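Local coordinates for protein DyP-type peroxidase (Thermobifida cellulosilytica, PDB 4GS1) that is a haem-containing DyP-type peroxidase that probably uses hydrogen peroxide to oxidise dyes and similar substrates, at residues B[26-29]-B[30-33]; B[76-79]-B[80-84]; B[249-252]-B[253-256]; B[90-94]-B[95-99]. All blocks are in the same frame, centred on the assembly; numbering follows the deposited sequence.

Interaction 1. Residues B[26-29]-B[30-33]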
ATOM      1  N   LEU B  26      -1.846 -20.718  -2.674  1.00 18.75           N
ATOM      2  CA  LEU B  26      -1.502 -20.190  -3.997  1.00 18.91           C
ATOM      3  C   LEU B  26      -2.718 -19.839  -4.855  1.00 21.44           C
ATOM      4  O   LEU B  26      -2.574 -19.190  -5.896  1.00 19.46           O
ATOM      5  CB  LEU B  26      -0.604 -21.177  -4.756  1.00 21.48           C
ATOM      6  CG  LEU B  26       0.855 -21.211  -4.314  1.00 27.76           C
ATOM      7  CD1 LEU B  26       1.630 -22.239  -5.117  1.00 31.97           C
ATOM      8  CD2 LEU B  26       1.491 -19.837  -4.471  1.00 30.99           C
ATOM      9  N   ASP B  27      -3.905 -20.257  -4.419  1.00 20.63           N
ATOM     10  CA  ASP B  27      -5.094 -20.192  -5.271  1.00 22.32           C
ATOM     11  C   ASP B  27      -5.515 -18.776  -5.670  1.00 21.63           C
ATOM     12  O   ASP B  27      -5.864 -18.539  -6.826  1.00 20.49           O
ATOM     13  CB  ASP B  27      -6.273 -20.919  -4.622  1.00 24.40           C
ATOM     14  CG  ASP B  27      -7.358 -21.266  -5.620  1.00 39.75           C
ATOM     15  OD1 ASP B  27      -7.016 -21.720  -6.731  1.00 40.20           O
ATOM     16  OD2 ASP B  27      -8.551 -21.082  -5.301  1.00 43.64           O
ATOM     17  N   MET B  28      -5.498 -17.837  -4.727  1.00 18.00           N
ATOM     18  CA  MET B  28      -5.961 -16.489  -5.036  1.00 16.43           C
ATOM     19  C   MET B  28      -5.037 -15.790  -6.034  1.00 16.40           C
ATOM     20  O   MET B  28      -5.490 -15.022  -6.882  1.00 17.93           O
ATOM     21  CB  MET B  28      -6.126 -15.654  -3.756  1.00 17.51           C
ATOM     22  CG  MET B  28      -7.319 -16.062  -2.887  1.00 23.86           C
ATOM     23  SD  MET B  28      -8.913 -15.894  -3.731  1.00 22.04           S
ATOM     24  CE  MET B  28      -9.052 -14.110  -3.840  1.00 18.76           C
ATOM     25  N   ALA B  29      -3.740 -16.065  -5.941  1.00 18.14           N
ATOM     26  CA  ALA B  29      -2.780 -15.447  -6.844  1.00 16.34           C
ATOM     27  C   ALA B  29      -2.865 -16.071  -8.230  1.00 18.09           C
ATOM     28  O   ALA B  29      -2.611 -15.408  -9.237  1.00 18.67           O
ATOM     29  CB  ALA B  29      -1.369 -15.581  -6.289  1.00 19.39           C
ATOM     30  N   ARG B  30      -3.243 -17.345  -8.276  1.00 17.44           N
ATOM     31  CA  ARG B  30      -3.188 -18.130  -9.510  1.00 21.16           C
ATOM     32  C   ARG B  30      -4.428 -17.989 -10.404  1.00 20.81           C
ATOM     33  O   ARG B  30      -4.321 -17.981 -11.637  1.00 24.05           O
ATOM     34  CB  ARG B  30      -2.951 -19.609  -9.162  1.00 25.56           C
ATOM     35  CG  ARG B  30      -3.422 -20.594 -10.217  1.00 35.94           C
ATOM     36  CD  ARG B  30      -3.367 -22.041  -9.720  1.00 45.99           C
ATOM     37  NE  ARG B  30      -4.522 -22.412  -8.900  1.00 47.86           N
ATOM     38  CZ  ARG B  30      -5.736 -22.670  -9.384  1.00 53.01           C
ATOM     39  NH1 ARG B  30      -5.975 -22.578 -10.685  1.00 49.75           N
ATOM     40  NH2 ARG B  30      -6.719 -23.010  -8.562  1.00 60.03           N
ATOM     41  N   ARG B  31      -5.598 -17.862  -9.787  1.00 18.41           N
ATOM     42  CA  ARG B  31      -6.866 -17.957 -10.516  1.00 20.56           C
ATOM     43  C   ARG B  31      -7.348 -16.634 -11.100  1.00 21.72           C
ATOM     44  O   ARG B  31      -6.952 -15.562 -10.633  1.00 20.02           O
ATOM     45  CB  ARG B  31      -7.952 -18.480  -9.580  1.00 26.38           C
ATOM     46  CG  ARG B  31      -8.291 -17.484  -8.483  1.00 30.18           C
ATOM     47  CD  ARG B  31      -9.177 -18.081  -7.398  1.00 42.65           C
ATOM     48  NE  ARG B  31     -10.599 -17.871  -7.661  1.00 53.81           N
ATOM     49  CZ  ARG B  31     -11.240 -16.720  -7.463  1.00 53.91           C
ATOM     50  NH1 ARG B  31     -10.588 -15.651  -7.014  1.00 33.26           N
ATOM     51  NH2 ARG B  31     -12.537 -16.635  -7.725  1.00 59.10           N
ATOM     52  N   ARG B  32      -8.224 -16.721 -12.102  1.00 22.40           N
ATOM     53  CA  ARG B  32      -8.969 -15.558 -12.575  1.00 22.80           C
ATOM     54  C   ARG B  32     -10.192 -15.362 -11.689  1.00 27.05           C
ATOM     55  O   ARG B  32     -10.740 -16.328 -11.164  1.00 27.06           O
ATOM     56  CB  ARG B  32      -9.436 -15.765 -14.015  1.00 24.08           C
ATOM     57  CG  ARG B  32      -8.330 -16.131 -14.981  1.00 31.18           C
ATOM     58  CD  ARG B  32      -8.233 -15.131 -16.122  1.00 38.81           C
ATOM     59  NE  ARG B  32      -7.092 -15.413 -16.994  1.00 42.56           N
ATOM     60  CZ  ARG B  32      -6.079 -14.579 -17.217  1.00 41.95           C
ATOM     61  NH1 ARG B  32      -6.054 -13.379 -16.647  1.00 31.58           N
ATOM     62  NH2 ARG B  32      -5.090 -14.946 -18.027  1.00 40.50           N
ATOM     63  N   ALA B  33     -10.630 -14.119 -11.521  1.00 20.04           N
ATOM     64  CA  ALA B  33     -11.889 -13.873 -10.820  1.00 21.30           C
ATOM     65  C   ALA B  33     -13.051 -14.401 -11.665  1.00 27.53           C
ATOM     66  O   ALA B  33     -12.912 -14.579 -12.876  1.00 27.43           O
ATOM     67  CB  ALA B  33     -12.065 -12.388 -10.539  1.00 23.26           C
TER

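Interaction 2. Residues B[76-79]-B[80-84]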
ATOM      1  N   ALA B  76     -17.791   7.141 -20.314  1.00 22.99           N
ATOM      2  CA  ALA B  76     -16.981   6.602 -19.229  1.00 22.24           C
ATOM      3  C   ALA B  76     -17.409   5.185 -18.866  1.00 22.34           C
ATOM      4  O   ALA B  76     -16.575   4.279 -18.758  1.00 20.60           O
ATOM      5  CB  ALA B  76     -17.061   7.508 -18.006  1.00 22.03           C
ATOM      6  N   LEU B  77     -18.706   4.998 -18.657  1.00 21.95           N
ATOM      7  CA  LEU B  77     -19.219   3.695 -18.231  1.00 20.30           C
ATOM      8  C   LEU B  77     -18.958   2.591 -19.264  1.00 19.35           C
ATOM      9  O   LEU B  77     -18.565   1.473 -18.900  1.00 19.84           O
ATOM     10  CB  LEU B  77     -20.711   3.790 -17.888  1.00 22.05           C
ATOM     11  CG  LEU B  77     -21.067   4.623 -16.647  1.00 19.82           C
ATOM     12  CD1 LEU B  77     -22.549   4.939 -16.626  1.00 23.77           C
ATOM     13  CD2 LEU B  77     -20.683   3.901 -15.360  1.00 18.53           C
ATOM     14  N   ARG B  78     -19.164   2.898 -20.543  1.00 19.14           N
ATOM     15  CA  ARG B  78     -18.890   1.925 -21.605  1.00 20.99           C
ATOM     16  C   ARG B  78     -17.405   1.599 -21.694  1.00 24.21           C
ATOM     17  O   ARG B  78     -17.022   0.436 -21.821  1.00 22.53           O
ATOM     18  CB  ARG B  78     -19.385   2.415 -22.974  1.00 23.03           C
ATOM     19  CG  ARG B  78     -19.205   1.357 -24.075  1.00 23.36           C
ATOM     20  CD  ARG B  78     -19.188   1.938 -25.493  1.00 38.34           C
ATOM     21  NE  ARG B  78     -19.966   3.168 -25.610  1.00 43.23           N
ATOM     22  CZ  ARG B  78     -19.429   4.373 -25.780  1.00 47.00           C
ATOM     23  NH1 ARG B  78     -18.111   4.512 -25.869  1.00 44.43           N
ATOM     24  NH2 ARG B  78     -20.210   5.439 -25.865  1.00 46.51           N
ATOM     25  N   THR B  79     -16.570   2.628 -21.629  1.00 20.41           N
ATOM     26  CA  THR B  79     -15.130   2.435 -21.722  1.00 19.43           C
ATOM     27  C   THR B  79     -14.606   1.555 -20.590  1.00 20.42           C
ATOM     28  O   THR B  79     -13.854   0.607 -20.834  1.00 22.17           O
ATOM     29  CB  THR B  79     -14.394   3.786 -21.750  1.00 24.12           C
ATOM     30  OG1 THR B  79     -14.803   4.514 -22.916  1.00 24.29           O
ATOM     31  CG2 THR B  79     -12.890   3.581 -21.786  1.00 24.55           C
ATOM     32  N   TRP B  80     -15.002   1.857 -19.356  1.00 17.72           N
ATOM     33  CA  TRP B  80     -14.575   1.036 -18.223  1.00 15.06           C
ATOM     34  C   TRP B  80     -15.091  -0.396 -18.357  1.00 19.71           C
ATOM     35  O   TRP B  80     -14.387  -1.345 -18.022  1.00 20.74           O
ATOM     36  CB  TRP B  80     -15.050   1.632 -16.896  1.00 17.08           C
ATOM     37  CG  TRP B  80     -14.313   2.877 -16.451  1.00 16.67           C
ATOM     38  CD1 TRP B  80     -13.007   3.215 -16.712  1.00 16.37           C
ATOM     39  CD2 TRP B  80     -14.852   3.934 -15.654  1.00 16.05           C
ATOM     40  NE1 TRP B  80     -12.710   4.427 -16.118  1.00 16.10           N
ATOM     41  CE2 TRP B  80     -13.826   4.886 -15.462  1.00 16.26           C
ATOM     42  CE3 TRP B  80     -16.103   4.166 -15.068  1.00 18.29           C
ATOM     43  CZ2 TRP B  80     -14.018   6.057 -14.715  1.00 16.34           C
ATOM     44  CZ3 TRP B  80     -16.294   5.326 -14.334  1.00 19.23           C
ATOM     45  CH2 TRP B  80     -15.257   6.261 -14.170  1.00 18.02           C
ATOM     46  N   ALA B  81     -16.315  -0.558 -18.850  1.00 21.46           N
ATOM     47  CA  ALA B  81     -16.867  -1.902 -19.016  1.00 23.67           C
ATOM     48  C   ALA B  81     -16.085  -2.691 -20.063  1.00 22.78           C
ATOM     49  O   ALA B  81     -15.828  -3.884 -19.885  1.00 22.07           O
ATOM     50  CB  ALA B  81     -18.338  -1.843 -19.382  1.00 22.63           C
ATOM     51  N   GLU B  82     -15.702  -2.027 -21.151  1.00 20.74           N
ATOM     52  CA  GLU B  82     -14.892  -2.674 -22.185  1.00 21.93           C
ATOM     53  C   GLU B  82     -13.535  -3.121 -21.653  1.00 26.07           C
ATOM     54  O   GLU B  82     -13.080  -4.236 -21.929  1.00 24.66           O
ATOM     55  CB  GLU B  82     -14.711  -1.746 -23.391  1.00 21.78           C
ATOM     56  CG  GLU B  82     -15.990  -1.529 -24.178  1.00 26.47           C
ATOM     57  CD  GLU B  82     -15.865  -0.432 -25.216  1.00 37.06           C
ATOM     58  OE1 GLU B  82     -14.876   0.333 -25.168  1.00 40.12           O
ATOM     59  OE2 GLU B  82     -16.769  -0.329 -26.075  1.00 35.84           O
ATOM     60  N   HIS B  83     -12.880  -2.248 -20.899  1.00 23.68           N
ATOM     61  CA  HIS B  83     -11.587  -2.595 -20.323  1.00 20.21           C
ATOM     62  C   HIS B  83     -11.720  -3.665 -19.241  1.00 23.45           C
ATOM     63  O   HIS B  83     -10.858  -4.535 -19.122  1.00 26.07           O
ATOM     64  CB  HIS B  83     -10.885  -1.349 -19.773  1.00 24.46           C
ATOM     65  CG  HIS B  83     -10.334  -0.455 -20.842  1.00 30.39           C
ATOM     66  ND1 HIS B  83      -8.987  -0.190 -20.972  1.00 41.17           N
ATOM     67  CD2 HIS B  83     -10.949   0.219 -21.843  1.00 29.26           C
ATOM     68  CE1 HIS B  83      -8.797   0.620 -21.998  1.00 38.92           C
ATOM     69  NE2 HIS B  83      -9.970   0.884 -22.545  1.00 34.74           N
ATOM     70  N   ALA B  84     -12.791  -3.604 -18.455  1.00 20.48           N
ATOM     71  CA  ALA B  84     -12.994  -4.600 -17.407  1.00 20.67           C
ATOM     72  C   ALA B  84     -13.122  -5.983 -18.032  1.00 23.66           C
ATOM     73  O   ALA B  84     -12.602  -6.963 -17.507  1.00 23.09           O
ATOM     74  CB  ALA B  84     -14.223  -4.272 -16.587  1.00 20.80           C
TER
HETATM   75  O   HOH W   1     -15.875   2.922 -25.906  1.00 49.00           O

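Interaction 3. Residues B[249-252]-B[253-256]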
ATOM      1  N   MET B 249      -8.333   5.048  12.663  1.00 12.97           N
ATOM      2  CA  MET B 249      -8.240   4.440  13.986  1.00 11.61           C
ATOM      3  C   MET B 249      -7.296   5.227  14.876  1.00 13.98           C
ATOM      4  O   MET B 249      -6.178   5.563  14.469  1.00 17.50           O
ATOM      5  CB  MET B 249      -7.735   3.001  13.868  1.00 12.52           C
ATOM      6  CG  MET B 249      -8.777   2.014  13.331  1.00 11.58           C
ATOM      7  SD  MET B 249      -7.942   0.473  12.869  1.00 14.13           S
ATOM      8  CE  MET B 249      -9.338  -0.657  12.788  1.00 14.25           C
ATOM      9  N   LEU B 250      -7.743   5.525  16.095  1.00 11.38           N
ATOM     10  CA  LEU B 250      -6.909   6.256  17.043  1.00 12.09           C
ATOM     11  C   LEU B 250      -6.059   5.223  17.760  1.00 18.37           C
ATOM     12  O   LEU B 250      -6.345   4.845  18.896  1.00 15.87           O
ATOM     13  CB  LEU B 250      -7.774   7.062  18.032  1.00 14.61           C
ATOM     14  CG  LEU B 250      -8.276   8.437  17.560  1.00 18.80           C
ATOM     15  CD1 LEU B 250      -9.035   8.371  16.262  1.00 26.12           C
ATOM     16  CD2 LEU B 250      -9.135   9.124  18.620  1.00 19.18           C
ATOM     17  N   LEU B 251      -5.024   4.749  17.073  1.00 15.94           N
ATOM     18  CA  LEU B 251      -4.243   3.613  17.548  1.00 16.40           C
ATOM     19  C   LEU B 251      -3.392   3.925  18.777  1.00 17.45           C
ATOM     20  O   LEU B 251      -3.116   3.032  19.576  1.00 18.24           O
ATOM     21  CB  LEU B 251      -3.376   3.038  16.410  1.00 13.81           C
ATOM     22  CG  LEU B 251      -4.132   2.329  15.277  1.00 17.59           C
ATOM     23  CD1 LEU B 251      -3.173   1.873  14.177  1.00 20.68           C
ATOM     24  CD2 LEU B 251      -4.916   1.139  15.811  1.00 16.19           C
ATOM     25  N   ASP B 252      -2.980   5.185  18.924  1.00 16.05           N
ATOM     26  CA  ASP B 252      -2.238   5.622  20.103  1.00 21.21           C
ATOM     27  C   ASP B 252      -3.110   5.466  21.350  1.00 23.03           C
ATOM     28  O   ASP B 252      -2.675   4.923  22.369  1.00 22.05           O
ATOM     29  CB  ASP B 252      -1.815   7.081  19.927  1.00 26.54           C
ATOM     30  CG  ASP B 252      -0.652   7.467  20.804  1.00 53.93           C
ATOM     31  OD1 ASP B 252      -0.888   7.877  21.960  1.00 58.40           O
ATOM     32  OD2 ASP B 252       0.501   7.378  20.330  1.00 68.39           O
ATOM     33  N   GLU B 253      -4.351   5.931  21.260  1.00 16.93           N
ATOM     34  CA  GLU B 253      -5.294   5.781  22.361  1.00 19.19           C
ATOM     35  C   GLU B 253      -5.655   4.319  22.606  1.00 17.86           C
ATOM     36  O   GLU B 253      -5.772   3.878  23.750  1.00 19.21           O
ATOM     37  CB  GLU B 253      -6.575   6.573  22.066  1.00 23.30           C
ATOM     38  CG  GLU B 253      -6.357   8.063  21.787  1.00 25.62           C
ATOM     39  CD  GLU B 253      -6.107   8.848  23.045  1.00 48.72           C
ATOM     40  OE1 GLU B 253      -6.228  10.092  23.008  1.00 63.09           O
ATOM     41  OE2 GLU B 253      -5.786   8.216  24.072  1.00 39.70           O
ATOM     42  N   TRP B 254      -5.854   3.583  21.519  1.00 15.15           N
ATOM     43  CA  TRP B 254      -6.222   2.171  21.583  1.00 16.50           C
ATOM     44  C   TRP B 254      -5.165   1.351  22.313  1.00 17.95           C
ATOM     45  O   TRP B 254      -5.491   0.497  23.143  1.00 18.35           O
ATOM     46  CB  TRP B 254      -6.411   1.651  20.160  1.00 13.89           C
ATOM     47  CG  TRP B 254      -6.840   0.218  20.050  1.00 13.27           C
ATOM     48  CD1 TRP B 254      -6.101  -0.835  19.575  1.00 15.96           C
ATOM     49  CD2 TRP B 254      -8.120  -0.313  20.393  1.00 14.36           C
ATOM     50  NE1 TRP B 254      -6.852  -1.990  19.606  1.00 15.42           N
ATOM     51  CE2 TRP B 254      -8.093  -1.696  20.121  1.00 13.76           C
ATOM     52  CE3 TRP B 254      -9.286   0.245  20.928  1.00 13.98           C
ATOM     53  CZ2 TRP B 254      -9.193  -2.527  20.348  1.00 16.16           C
ATOM     54  CZ3 TRP B 254     -10.386  -0.582  21.146  1.00 16.52           C
ATOM     55  CH2 TRP B 254     -10.326  -1.949  20.855  1.00 14.76           C
ATOM     56  N   ARG B 255      -3.894   1.619  22.020  1.00 17.05           N
ATOM     57  CA  ARG B 255      -2.809   0.880  22.673  1.00 19.50           C
ATOM     58  C   ARG B 255      -2.724   1.082  24.193  1.00 22.93           C
ATOM     59  O   ARG B 255      -2.166   0.239  24.900  1.00 25.49           O
ATOM     60  CB  ARG B 255      -1.454   1.177  22.005  1.00 26.02           C
ATOM     61  CG  ARG B 255      -1.217   0.377  20.729  1.00 30.64           C
ATOM     62  CD  ARG B 255       0.210   0.569  20.202  1.00 37.68           C
ATOM     63  NE  ARG B 255       0.504   1.978  19.961  1.00 39.51           N
ATOM     64  CZ  ARG B 255       0.306   2.594  18.799  1.00 37.03           C
ATOM     65  NH1 ARG B 255       0.603   3.883  18.669  1.00 38.30           N
ATOM     66  NH2 ARG B 255      -0.184   1.920  17.764  1.00 35.66           N
ATOM     67  N   ARG B 256      -3.280   2.181  24.699  1.00 21.47           N
ATOM     68  CA  ARG B 256      -3.295   2.422  26.144  1.00 22.87           C
ATOM     69  C   ARG B 256      -4.177   1.425  26.893  1.00 23.59           C
ATOM     70  O   ARG B 256      -3.962   1.170  28.078  1.00 26.63           O
ATOM     71  CB  ARG B 256      -3.793   3.836  26.456  1.00 24.51           C
ATOM     72  CG  ARG B 256      -2.943   4.965  25.905  1.00 30.62           C
ATOM     73  CD  ARG B 256      -3.613   6.302  26.211  1.00 43.45           C
ATOM     74  NE  ARG B 256      -3.761   6.520  27.649  1.00 60.25           N
ATOM     75  CZ  ARG B 256      -3.263   7.565  28.303  1.00 64.84           C
ATOM     76  NH1 ARG B 256      -2.593   8.501  27.647  1.00 70.26           N
ATOM     77  NH2 ARG B 256      -3.441   7.677  29.611  1.00 61.13           N
TER
HETATM   78  O   HOH W   2       2.319   5.399  20.427  1.00 42.96           O

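Interaction 4. Residues B[90-94]-B[95-99]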
ATOM      1  N   ASP B  90      -7.812 -11.267 -19.699  1.00 29.95           N
ATOM      2  CA  ASP B  90      -6.412 -11.312 -20.132  1.00 28.47           C
ATOM      3  C   ASP B  90      -5.411 -10.616 -19.202  1.00 27.69           C
ATOM      4  O   ASP B  90      -4.201 -10.719 -19.412  1.00 32.18           O
ATOM      5  CB  ASP B  90      -6.273 -10.685 -21.527  1.00 29.82           C
ATOM      6  CG  ASP B  90      -7.026 -11.448 -22.593  1.00 39.52           C
ATOM      7  OD1 ASP B  90      -7.441 -10.810 -23.583  1.00 45.17           O
ATOM      8  OD2 ASP B  90      -7.201 -12.673 -22.447  1.00 41.30           O
ATOM      9  N   GLY B  91      -5.904  -9.894 -18.202  1.00 25.66           N
ATOM     10  CA  GLY B  91      -5.023  -9.106 -17.357  1.00 20.14           C
ATOM     11  C   GLY B  91      -4.640  -7.787 -18.009  1.00 23.10           C
ATOM     12  O   GLY B  91      -5.053  -7.502 -19.133  1.00 24.64           O
ATOM     13  N   PRO B  92      -3.848  -6.964 -17.306  1.00 21.17           N
ATOM     14  CA  PRO B  92      -3.466  -5.642 -17.824  1.00 19.79           C
ATOM     15  C   PRO B  92      -2.543  -5.690 -19.040  1.00 25.48           C
ATOM     16  O   PRO B  92      -1.745  -6.620 -19.173  1.00 25.94           O
ATOM     17  CB  PRO B  92      -2.733  -4.999 -16.639  1.00 19.70           C
ATOM     18  CG  PRO B  92      -3.286  -5.726 -15.415  1.00 17.12           C
ATOM     19  CD  PRO B  92      -3.455  -7.143 -15.898  1.00 21.37           C
ATOM     20  N   GLU B  93      -2.648  -4.670 -19.890  1.00 29.14           N
ATOM     21  CA  GLU B  93      -1.872  -4.554 -21.126  1.00 34.71           C
ATOM     22  C   GLU B  93      -0.376  -4.302 -20.903  1.00 34.66           C
ATOM     23  O   GLU B  93       0.469  -4.878 -21.594  1.00 36.05           O
ATOM     24  CB  GLU B  93      -2.465  -3.428 -21.994  1.00 41.48           C
ATOM     25  CG  GLU B  93      -1.871  -3.285 -23.399  1.00 54.64           C
ATOM     26  CD  GLU B  93      -0.551  -2.524 -23.430  1.00 70.49           C
ATOM     27  OE1 GLU B  93      -0.412  -1.517 -22.700  1.00 73.14           O
ATOM     28  OE2 GLU B  93       0.355  -2.942 -24.185  1.00 76.55           O
ATOM     29  N   GLY B  94      -0.051  -3.441 -19.946  1.00 33.35           N
ATOM     30  CA  GLY B  94       1.306  -2.924 -19.819  1.00 44.17           C
ATOM     31  C   GLY B  94       2.452  -3.912 -19.663  1.00 41.59           C
ATOM     32  O   GLY B  94       2.244  -5.101 -19.420  1.00 40.86           O
ATOM     33  N   ALA B  95       3.679  -3.414 -19.805  1.00 33.43           N
ATOM     34  CA  ALA B  95       4.856  -4.213 -19.493  1.00 26.85           C
ATOM     35  C   ALA B  95       4.997  -4.329 -17.982  1.00 21.25           C
ATOM     36  O   ALA B  95       5.636  -5.251 -17.484  1.00 26.41           O
ATOM     37  CB  ALA B  95       6.112  -3.597 -20.103  1.00 24.28           C
ATOM     38  N   ALA B  96       4.397  -3.391 -17.256  1.00 23.40           N
ATOM     39  CA  ALA B  96       4.491  -3.368 -15.795  1.00 22.43           C
ATOM     40  C   ALA B  96       3.968  -4.654 -15.151  1.00 23.79           C
ATOM     41  O   ALA B  96       4.472  -5.081 -14.107  1.00 26.74           O
ATOM     42  CB  ALA B  96       3.761  -2.161 -15.232  1.00 27.18           C
ATOM     43  N   SER B  97       2.956  -5.260 -15.767  1.00 23.94           N
ATOM     44  CA  SER B  97       2.385  -6.498 -15.232  1.00 31.43           C
ATOM     45  C   SER B  97       2.832  -7.750 -15.995  1.00 28.67           C
ATOM     46  O   SER B  97       2.267  -8.828 -15.809  1.00 23.95           O
ATOM     47  CB  SER B  97       0.857  -6.418 -15.186  1.00 33.85           C
ATOM     48  OG  SER B  97       0.323  -6.184 -16.470  1.00 41.02           O
ATOM     49  N   ALA B  98       3.852  -7.618 -16.841  1.00 23.31           N
ATOM     50  CA  ALA B  98       4.379  -8.778 -17.562  1.00 23.59           C
ATOM     51  C   ALA B  98       4.919  -9.839 -16.599  1.00 21.68           C
ATOM     52  O   ALA B  98       5.529  -9.507 -15.575  1.00 23.70           O
ATOM     53  CB  ALA B  98       5.463  -8.347 -18.542  1.00 25.44           C
ATOM     54  N   GLY B  99       4.691 -11.110 -16.927  1.00 19.94           N
ATOM     55  CA  GLY B  99       5.214 -12.206 -16.128  1.00 20.60           C
ATOM     56  C   GLY B  99       4.475 -12.453 -14.826  1.00 21.19           C
ATOM     57  O   GLY B  99       4.970 -13.182 -13.960  1.00 23.13           O
TER
HETATM   58  O   HOH W   3       1.111  -7.477 -19.138  1.00 40.42           O

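Interaction 1. Residues B[26-29]-B[30-33]
A chi1 of -161° swings the Asp27 carboxylate to the side of its carbonyl carbon, and CG of Arg31 is held between backbone N and carbonyl carbon (chi1 68°), so that the carboxylate and the arginine stem meet at the C-terminal end of helix 21-30. The stem folds back over the last turn: CG of Arg31 packs 3.1 Å from Asp27 O, and CD of Arg31 lies 3.7 Å from OD2 of Asp27. Past CD the chain bends, and the guanidinium draws alongside Met28, both side chains pointing the same way, with NH1 of Arg31 3.7 Å from Met28 SD. Its NE stays 4.5 Å from Asp27 OD2, and the carboxylate oxygen sits well off the guanidinium plane, so any attraction is probably one of charge, with no N-H aimed at the oxygen. OD2 of Asp27 instead forms a salt bridge with Arg46, while NH1 of Arg31 makes a weak hydrogen bond to Ser104 OG. Replacing Arg31 with an alanine would probably uncover the flank of Met28 and deprive the Asp27 carboxylate of a nearby positive charge. The other carboxylate oxygen of Asp27 faces Arg30, but the modelled approach is implausibly short and that pairing is doubtful. Arg31 is the first residue to leave helical angles, yet its backbone N still donates to Asp27 O at 3.0 Å.

Interaction 2. Residues B[76-79]-B[80-84]
Trp80 lays one face of its indole against Ala76 one turn earlier in helix 66-90, an i to i+4 contact within a long helix of the ferredoxin-like N-terminal half. Ala76 CB comes over that face, 4.3 Å from CZ3 of Trp80, and Ala76 O sits 3.2 Å above the ring plane, offset toward the rim. The same oxygen accepts the backbone N-H of Trp80 in a nearly straight bond of 2.9 Å.

Two further pairs line up at the same spacing. Thr79 and His83 run side by side, CG2 of Thr79 3.9 Å from CD2 of His83, while Thr79 O lies near the imidazole plane at its edge. Arg78 and Glu82 also point the same way, CD of Arg78 reaching 3.4 Å from OE2 of Glu82. Their charged groups do not meet directly: one water accepts from NH1 of Arg78, in the guanidinium plane, and donates to OE1 of Glu82. A leucine in place of Arg78 would probably cost this water its donor and leave Glu82 without the nearby positive charge.

Outward from these pairs, Trp80 NE1 bonds to Leu168 O and His83 ND1 to Glu167, both on helix 158-172, while strands 106-111 and 149-155 pack against Leu77 and Trp80. Thr79 OG1 turns back to Thr75 O, because chi1 of -62° sets the hydroxyl beside its own backbone N and points CG2 anti to that N, 4.0 Å from NE2 of His83.

Interaction 3. Residues B[249-252]-B[253-256]
Leu251 O receives the backbone N-H of Arg255 at 2.9 Å and is also covered by that residue's guanidinium, whose centre lies over the oxygen with the plane 3.5 Å away. The arginine curls back to do this: its CG leaves beside the backbone N (chi1 -81°), and the chain bends at chi3, bringing NH2 of Arg255 to 3.6 Å from CB of Leu251. NH1 heads the other way, toward Asp252. The carboxylate and guanidinium planes stand 79° apart, and OD2 of Asp252 is 3.9 Å from NH1 of Arg255, a long salt bridge. A water bridges the same two groups, donating to OD2 of Asp252 and accepting from NH1 of Arg255 at 2.9 Å.

On another side of the turn, Leu251 CD2 touches Trp254 CD1 at 4.4 Å. The indole is buried and held from outside the turn: NE1 bonds to Met203 O, Tyr368 meets the ring edge-to-face, and Arg262 makes a cation-pi contact. Leu251 and Arg255 also pack on Asp166 and Ala170 of the second subunit.

Backbone N of Trp254 bonds to Leu250 O, with the donor in the carbonyl plane. Leu250, centre of an inverse gamma turn, occupies the N-cap position, and this first turn of helix 251-256 follows directly on strand 240-249, whose final residue, Met249, touches the haem: a strand-to-helix junction at the border of the haem pocket.

Interaction 4. Residues B[90-94]-B[95-99]
Pro92 and Ser97 face each other across a loop that leaves helix 66-90 at Gly91, with positive phi, and tightens into a type I beta turn from Ala95 to Ala98, closed by Ala98 N on Ala95 O at 3.0 Å. At the backbone angles of Gly91 any CB would run into the carbonyl oxygen of the residue before, so the position suits glycine. Both Pro92 and Ser97 direct their side chains across the loop. OG of Ser97 lies between its backbone N and carbonyl carbon (chi1 59°), a rotation that brings it to 3.3 Å from CB of Pro92, while CB of Ser97 stands 4.1 Å from the same proline carbon.

A water sits among Pro92 O, Gly94 O and Ser97 OG. It is placed to donate to Gly94 O at 2.6 Å and to Pro92 O at 3.0 Å, though the acceptors around it outnumber its protons; OG of Ser97 is a third neighbour at 3.1 Å. The water thus joins both limbs of the loop where their side chains make only a small contact.

Pro92 and Ser97 both rest on Ala163 of helix 158-172, and Ala95, Ala96 and Ala98 pack on the second subunit. With a proline ring, a hydroxyl and backbone carbonyls as its chemistry, the contact carries no charge pairing, and the polar link between its limbs probably runs mainly through the water.

In the fold
From the N terminus, interaction 1 finishes helix 21-30, and interaction 2 follows within helix 66-90. That helix ends where interaction 4 begins, in the loop leading to strand 106-111; interaction 3 comes last, at the start of helix 251-256 in the C-terminal half. All four are local and in series, so none nests in or crosses another. Interactions 1 and 4 touch, Arg32 NH1 lying 3.8 Å from Gly91 N. Helix 158-172 is shared by interactions 2 and 4, through Glu167 among others. Interactions 2 and 3 have centres about 42 Å apart, while interactions 1, 3 and 4 all reach the second subunit.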